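Local atomic coordinates of D-alanyl-D-alanine carboxypeptidase DacB2 (Mycobacterium tuberculosis H37Rv, PDB entry 4RYE), a protein that probably cleaves the terminal D-Ala-D-Ala of peptidoglycan stem peptides, acting as a serine-type D,D-carboxypeptidase in cell wall biogenesis. Residues 88-100 / 170-183. Residues are numbered along the deposited sequence; the frame is centred on the assembly and turned at random.
Sequences SYTARQLLDGLLL and VFAQITAEPSAMFP
With CG anti to the backbone N (chi1 175°) and a bend at chi2 (58°), Arg92 swings its guanidinium toward Glu177, whose extended chain comes from the opposite direction. The two planes are nearly coplanar, and the salt bridge from Arg92 NH2 to Glu177 OE2 is modelled very short. Arg92 NE holds Asp96 OD1, one helical turn on, at 3.3 Å in a nearly straight bond that meets the syn side of the carboxylate, tilted out of its plane. Arg92 thus binds both carboxylates at its edge, through NE and NH2, although Asp96 OD1 and Glu177 OE1 are 3.4 Å apart; its charge probably offsets their repulsion. Ile174 covers one guanidinium face, its CG1 3.7 Å from Arg92 NH2, and enters as a knob among Arg92, Leu95, Asp96 and Leu99. This is the helical part of the penicillin-binding fold of the S11 peptidases: helix 91-100 and the 170-176 segment cross at -54°, and strand segment 179-183, paired with 187-192, runs across the former. Leu99 CD1 meets Phe171 CE2 at 3.6 Å, while the Leu99 side chain also neighbours Lys50, the proton acceptor by similarity. Leu100 spreads its branches, CD1 against Ile174 and CD2 against Ala180 CB. Toward the start of the helix, Phe182 turns its ring edge to Gln93 O (CE1 at 3.3 Å) and lies nearly parallel to the Tyr89 ring but slid aside, centroids 5.4 Å apart. Pro183 CG packs on the Gln93 amide, 3.3 Å from NE2, while Gln93 OE1 accepts from Thr90 N (2.8 Å) in a capping box.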
loop_
_atom_site.group_PDB
_atom_site.type_symbol
_atom_site.label_atom_id
_atom_site.label_comp_id
_atom_site.label_asym_id
_atom_site.label_seq_id
_atom_site.Cartn_x
_atom_site.Cartn_y
_atom_site.Cartn_z
ATOM N N SER A 88 17.964 -9.681 16.407
ATOM C CA SER A 88 17.615 -8.278 16.588
ATOM C C SER A 88 17.404 -7.585 15.242
ATOM O O SER A 88 18.137 -7.845 14.287
ATOM C CB SER A 88 18.732 -7.583 17.370
ATOM O OG SER A 88 18.359 -6.270 17.720
ATOM N N TYR A 89 16.407 -6.704 15.164
ATOM C CA TYR A 89 16.124 -5.958 13.938
ATOM C C TYR A 89 15.783 -4.524 14.303
ATOM O O TYR A 89 15.217 -4.280 15.369
ATOM C CB TYR A 89 14.936 -6.580 13.186
ATOM C CG TYR A 89 15.166 -8.024 12.823
ATOM C CD1 TYR A 89 14.851 -9.040 13.716
ATOM C CD2 TYR A 89 15.724 -8.372 11.601
ATOM C CE1 TYR A 89 15.089 -10.373 13.402
ATOM C CE2 TYR A 89 15.974 -9.708 11.276
ATOM C CZ TYR A 89 15.648 -10.697 12.182
ATOM O OH TYR A 89 15.878 -12.015 11.879
ATOM N N THR A 90 16.114 -3.576 13.429
ATOM C CA THR A 90 15.689 -2.193 13.636
ATOM C C THR A 90 14.329 -1.965 13.001
ATOM O O THR A 90 13.908 -2.711 12.102
ATOM C CB THR A 90 16.667 -1.181 13.021
ATOM O OG1 THR A 90 16.658 -1.333 11.595
ATOM C CG2 THR A 90 18.073 -1.393 13.546
ATOM N N ALA A 91 13.638 -0.929 13.466
ATOM C CA ALA A 91 12.379 -0.521 12.850
ATOM C C ALA A 91 12.564 -0.249 11.362
ATOM O O ALA A 91 11.698 -0.583 10.563
ATOM C CB ALA A 91 11.819 0.711 13.547
ATOM N N ARG A 92 13.684 0.369 10.994
ATOM C CA ARG A 92 13.949 0.681 9.587
ATOM C C ARG A 92 14.055 -0.613 8.779
ATOM O O ARG A 92 13.437 -0.748 7.720
ATOM C CB ARG A 92 15.232 1.510 9.433
ATOM C CG ARG A 92 15.650 1.769 7.976
ATOM C CD ARG A 92 14.533 2.487 7.230
ATOM N NE ARG A 92 14.793 2.687 5.804
ATOM C CZ ARG A 92 15.262 3.821 5.284
ATOM N NH1 ARG A 92 15.545 4.855 6.072
ATOM N NH2 ARG A 92 15.455 3.923 3.977
ATOM N N GLN A 93 14.822 -1.564 9.296
ATOM C CA GLN A 93 14.978 -2.853 8.633
ATOM C C GLN A 93 13.620 -3.514 8.455
ATOM O O GLN A 93 13.336 -4.073 7.402
ATOM C CB GLN A 93 15.914 -3.770 9.429
ATOM C CG GLN A 93 17.390 -3.398 9.331
ATOM C CD GLN A 93 18.249 -4.043 10.408
ATOM O OE1 GLN A 93 17.749 -4.564 11.406
ATOM N NE2 GLN A 93 19.557 -4.011 10.202
ATOM N N LEU A 94 12.779 -3.442 9.483
ATOM C CA LEU A 94 11.471 -4.083 9.415
ATOM C C LEU A 94 10.559 -3.357 8.433
ATOM O O LEU A 94 9.783 -3.999 7.717
ATOM C CB LEU A 94 10.829 -4.205 10.807
ATOM C CG LEU A 94 11.527 -5.139 11.812
ATOM C CD1 LEU A 94 10.880 -5.076 13.204
ATOM C CD2 LEU A 94 11.519 -6.562 11.296
ATOM N N LEU A 95 10.666 -2.028 8.377
ATOM C CA LEU A 95 9.862 -1.238 7.439
ATOM C C LEU A 95 10.263 -1.503 5.983
ATOM O O LEU A 95 9.404 -1.529 5.095
ATOM C CB LEU A 95 9.953 0.262 7.753
ATOM C CG LEU A 95 9.105 0.734 8.929
ATOM C CD1 LEU A 95 9.512 2.135 9.367
ATOM C CD2 LEU A 95 7.645 0.709 8.535
ATOM N N ASP A 96 11.557 -1.702 5.741
ATOM C CA ASP A 96 12.029 -2.107 4.415
ATOM C C ASP A 96 11.454 -3.460 4.039
ATOM O O ASP A 96 10.983 -3.646 2.918
ATOM C CB ASP A 96 13.563 -2.190 4.367
ATOM C CG ASP A 96 14.226 -0.820 4.405
ATOM O OD1 ASP A 96 13.564 0.176 4.052
ATOM O OD2 ASP A 96 15.415 -0.738 4.786
ATOM N N GLY A 97 11.511 -4.409 4.974
ATOM C CA GLY A 97 10.943 -5.730 4.756
ATOM C C GLY A 97 9.450 -5.632 4.496
ATOM O O GLY A 97 8.918 -6.280 3.577
ATOM N N LEU A 98 8.780 -4.797 5.287
ATOM C CA LEU A 98 7.341 -4.570 5.140
ATOM C C LEU A 98 6.959 -4.014 3.774
ATOM O O LEU A 98 6.024 -4.504 3.128
ATOM C CB LEU A 98 6.852 -3.589 6.212
ATOM C CG LEU A 98 5.343 -3.379 6.271
ATOM C CD1 LEU A 98 4.693 -4.617 6.864
ATOM C CD2 LEU A 98 4.996 -2.140 7.089
ATOM N N LEU A 99 7.679 -2.986 3.338
ATOM C CA LEU A 99 7.271 -2.219 2.169
ATOM C C LEU A 99 7.883 -2.683 0.849
ATOM O O LEU A 99 7.283 -2.477 -0.202
ATOM C CB LEU A 99 7.544 -0.739 2.393
ATOM C CG LEU A 99 6.747 -0.104 3.541
ATOM C CD1 LEU A 99 7.126 1.354 3.669
ATOM C CD2 LEU A 99 5.239 -0.247 3.334
ATOM N N LEU A 100 9.062 -3.301 0.891
ATOM C CA LEU A 100 9.709 -3.763 -0.349
ATOM C C LEU A 100 9.292 -5.175 -0.764
ATOM O O LEU A 100 9.119 -5.453 -1.956
ATOM C CB LEU A 100 11.239 -3.690 -0.245
ATOM C CG LEU A 100 11.902 -2.376 -0.673
ATOM C CD1 LEU A 100 11.358 -1.204 0.129
ATOM C CD2 LEU A 100 13.408 -2.460 -0.513
ATOM N N VAL A 170 10.487 9.744 5.101
ATOM C CA VAL A 170 11.061 8.406 5.182
ATOM C C VAL A 170 10.234 7.394 4.400
ATOM O O VAL A 170 10.783 6.552 3.684
ATOM C CB VAL A 170 11.243 7.944 6.652
ATOM C CG1 VAL A 170 11.704 6.501 6.689
ATOM C CG2 VAL A 170 12.244 8.858 7.355
ATOM N N PHE A 171 8.914 7.479 4.517
ATOM C CA PHE A 171 8.064 6.582 3.738
ATOM C C PHE A 171 8.320 6.776 2.252
ATOM O O PHE A 171 8.488 5.798 1.508
ATOM C CB PHE A 171 6.573 6.784 4.034
ATOM C CG PHE A 171 5.680 5.835 3.267
ATOM C CD1 PHE A 171 5.227 6.156 1.993
ATOM C CD2 PHE A 171 5.318 4.610 3.813
ATOM C CE1 PHE A 171 4.422 5.272 1.264
ATOM C CE2 PHE A 171 4.505 3.713 3.102
ATOM C CZ PHE A 171 4.055 4.053 1.818
ATOM N N ALA A 172 8.322 8.033 1.813
ATOM C CA ALA A 172 8.560 8.342 0.401
ATOM C C ALA A 172 9.896 7.786 -0.074
ATOM O O ALA A 172 10.014 7.304 -1.210
ATOM C CB ALA A 172 8.485 9.846 0.155
ATOM N N GLN A 173 10.905 7.835 0.786
ATOM C CA GLN A 173 12.214 7.283 0.434
ATOM C C GLN A 173 12.150 5.765 0.278
ATOM O O GLN A 173 12.620 5.217 -0.724
ATOM C CB GLN A 173 13.262 7.656 1.485
ATOM C CG GLN A 173 14.675 7.174 1.148
ATOM C CD GLN A 173 15.709 7.656 2.142
ATOM O OE1 GLN A 173 15.708 7.245 3.302
ATOM N NE2 GLN A 173 16.591 8.548 1.697
ATOM N N ILE A 174 11.562 5.093 1.266
ATOM C CA ILE A 174 11.506 3.628 1.268
ATOM C C ILE A 174 10.707 3.071 0.092
ATOM O O ILE A 174 11.174 2.179 -0.616
ATOM C CB ILE A 174 10.907 3.084 2.582
ATOM C CG1 ILE A 174 11.833 3.411 3.759
ATOM C CG2 ILE A 174 10.691 1.567 2.494
ATOM C CD1 ILE A 174 11.171 3.202 5.121
ATOM N N THR A 175 9.509 3.603 -0.124
ATOM C CA THR A 175 8.616 3.058 -1.147
ATOM C C THR A 175 9.244 3.190 -2.543
ATOM O O THR A 175 8.920 2.433 -3.472
ATOM C CB THR A 175 7.195 3.695 -1.051
ATOM O OG1 THR A 175 6.261 2.928 -1.828
ATOM C CG2 THR A 175 7.200 5.149 -1.529
ATOM N N ALA A 176 10.187 4.121 -2.670
ATOM C CA ALA A 176 10.872 4.347 -3.940
ATOM C C ALA A 176 12.257 3.670 -4.059
ATOM O O ALA A 176 12.823 3.636 -5.156
ATOM C CB ALA A 176 10.981 5.845 -4.226
ATOM N N GLU A 177 12.798 3.144 -2.956
ATOM C CA GLU A 177 14.085 2.419 -2.987
ATOM C C GLU A 177 14.018 1.197 -3.891
ATOM O O GLU A 177 13.077 0.403 -3.792
ATOM C CB GLU A 177 14.472 1.889 -1.594
ATOM C CG GLU A 177 14.771 2.886 -0.501
ATOM C CD GLU A 177 14.833 2.188 0.859
ATOM O OE1 GLU A 177 14.483 0.988 0.915
ATOM O OE2 GLU A 177 15.219 2.819 1.864
ATOM N N PRO A 178 15.036 1.009 -4.753
ATOM C CA PRO A 178 15.037 -0.214 -5.556
ATOM C C PRO A 178 15.409 -1.436 -4.718
ATOM O O PRO A 178 15.048 -2.554 -5.072
ATOM C CB PRO A 178 16.114 0.060 -6.617
ATOM C CG PRO A 178 17.022 1.081 -5.999
ATOM C CD PRO A 178 16.121 1.935 -5.131
ATOM N N SER A 179 16.111 -1.218 -3.608
ATOM C CA SER A 179 16.623 -2.325 -2.813
ATOM C C SER A 179 16.970 -1.879 -1.406
ATOM O O SER A 179 17.038 -0.683 -1.116
ATOM C CB SER A 179 17.866 -2.927 -3.476
ATOM O OG SER A 179 18.900 -1.960 -3.558
ATOM N N ALA A 180 17.191 -2.851 -0.526
ATOM C CA ALA A 180 17.617 -2.557 0.830
ATOM C C ALA A 180 18.386 -3.740 1.374
ATOM O O ALA A 180 18.250 -4.859 0.872
ATOM C CB ALA A 180 16.415 -2.249 1.718
HETATM N N MSE A 181 19.196 -3.492 2.400
HETATM C CA MSE A 181 19.929 -4.558 3.064
HETATM C C MSE A 181 19.123 -5.046 4.260
HETATM O O MSE A 181 18.617 -4.241 5.045
HETATM C CB MSE A 181 21.299 -4.060 3.534
HETATM C CG MSE A 181 22.277 -3.687 2.429
HETATM SE SE MSE A 181 22.577 -5.060 1.067
HETATM C CE MSE A 181 22.967 -6.593 2.139
ATOM N N PHE A 182 19.004 -6.362 4.405
ATOM C CA PHE A 182 18.287 -6.936 5.537
ATOM C C PHE A 182 19.177 -7.968 6.224
ATOM O O PHE A 182 19.902 -8.704 5.554
ATOM C CB PHE A 182 16.973 -7.561 5.065
ATOM C CG PHE A 182 16.027 -7.902 6.179
ATOM C CD1 PHE A 182 15.171 -6.943 6.695
ATOM C CD2 PHE A 182 15.998 -9.187 6.711
ATOM C CE1 PHE A 182 14.290 -7.257 7.726
ATOM C CE2 PHE A 182 15.133 -9.512 7.738
ATOM C CZ PHE A 182 14.275 -8.542 8.252
ATOM N N PRO A 183 19.154 -8.005 7.566
ATOM C CA PRO A 183 20.012 -8.941 8.308
ATOM C C PRO A 183 19.742 -10.402 7.950
ATOM O O PRO A 183 18.600 -10.781 7.683
ATOM C CB PRO A 183 19.631 -8.684 9.770
ATOM C CG PRO A 183 19.106 -7.295 9.791
ATOM C CD PRO A 183 18.404 -7.110 8.466
HETATM O O HOH W 1 17.582 -12.311 9.719
HETATM O O HOH W 2 16.970 7.345 5.460
HETATM O O HOH W 3 20.484 -3.048 7.300
HETATM O O HOH W 4 17.081 -2.097 5.924
HETATM O O HOH W 5 17.241 0.768 3.583
HETATM O O HOH W 6 5.762 0.256 -0.676
#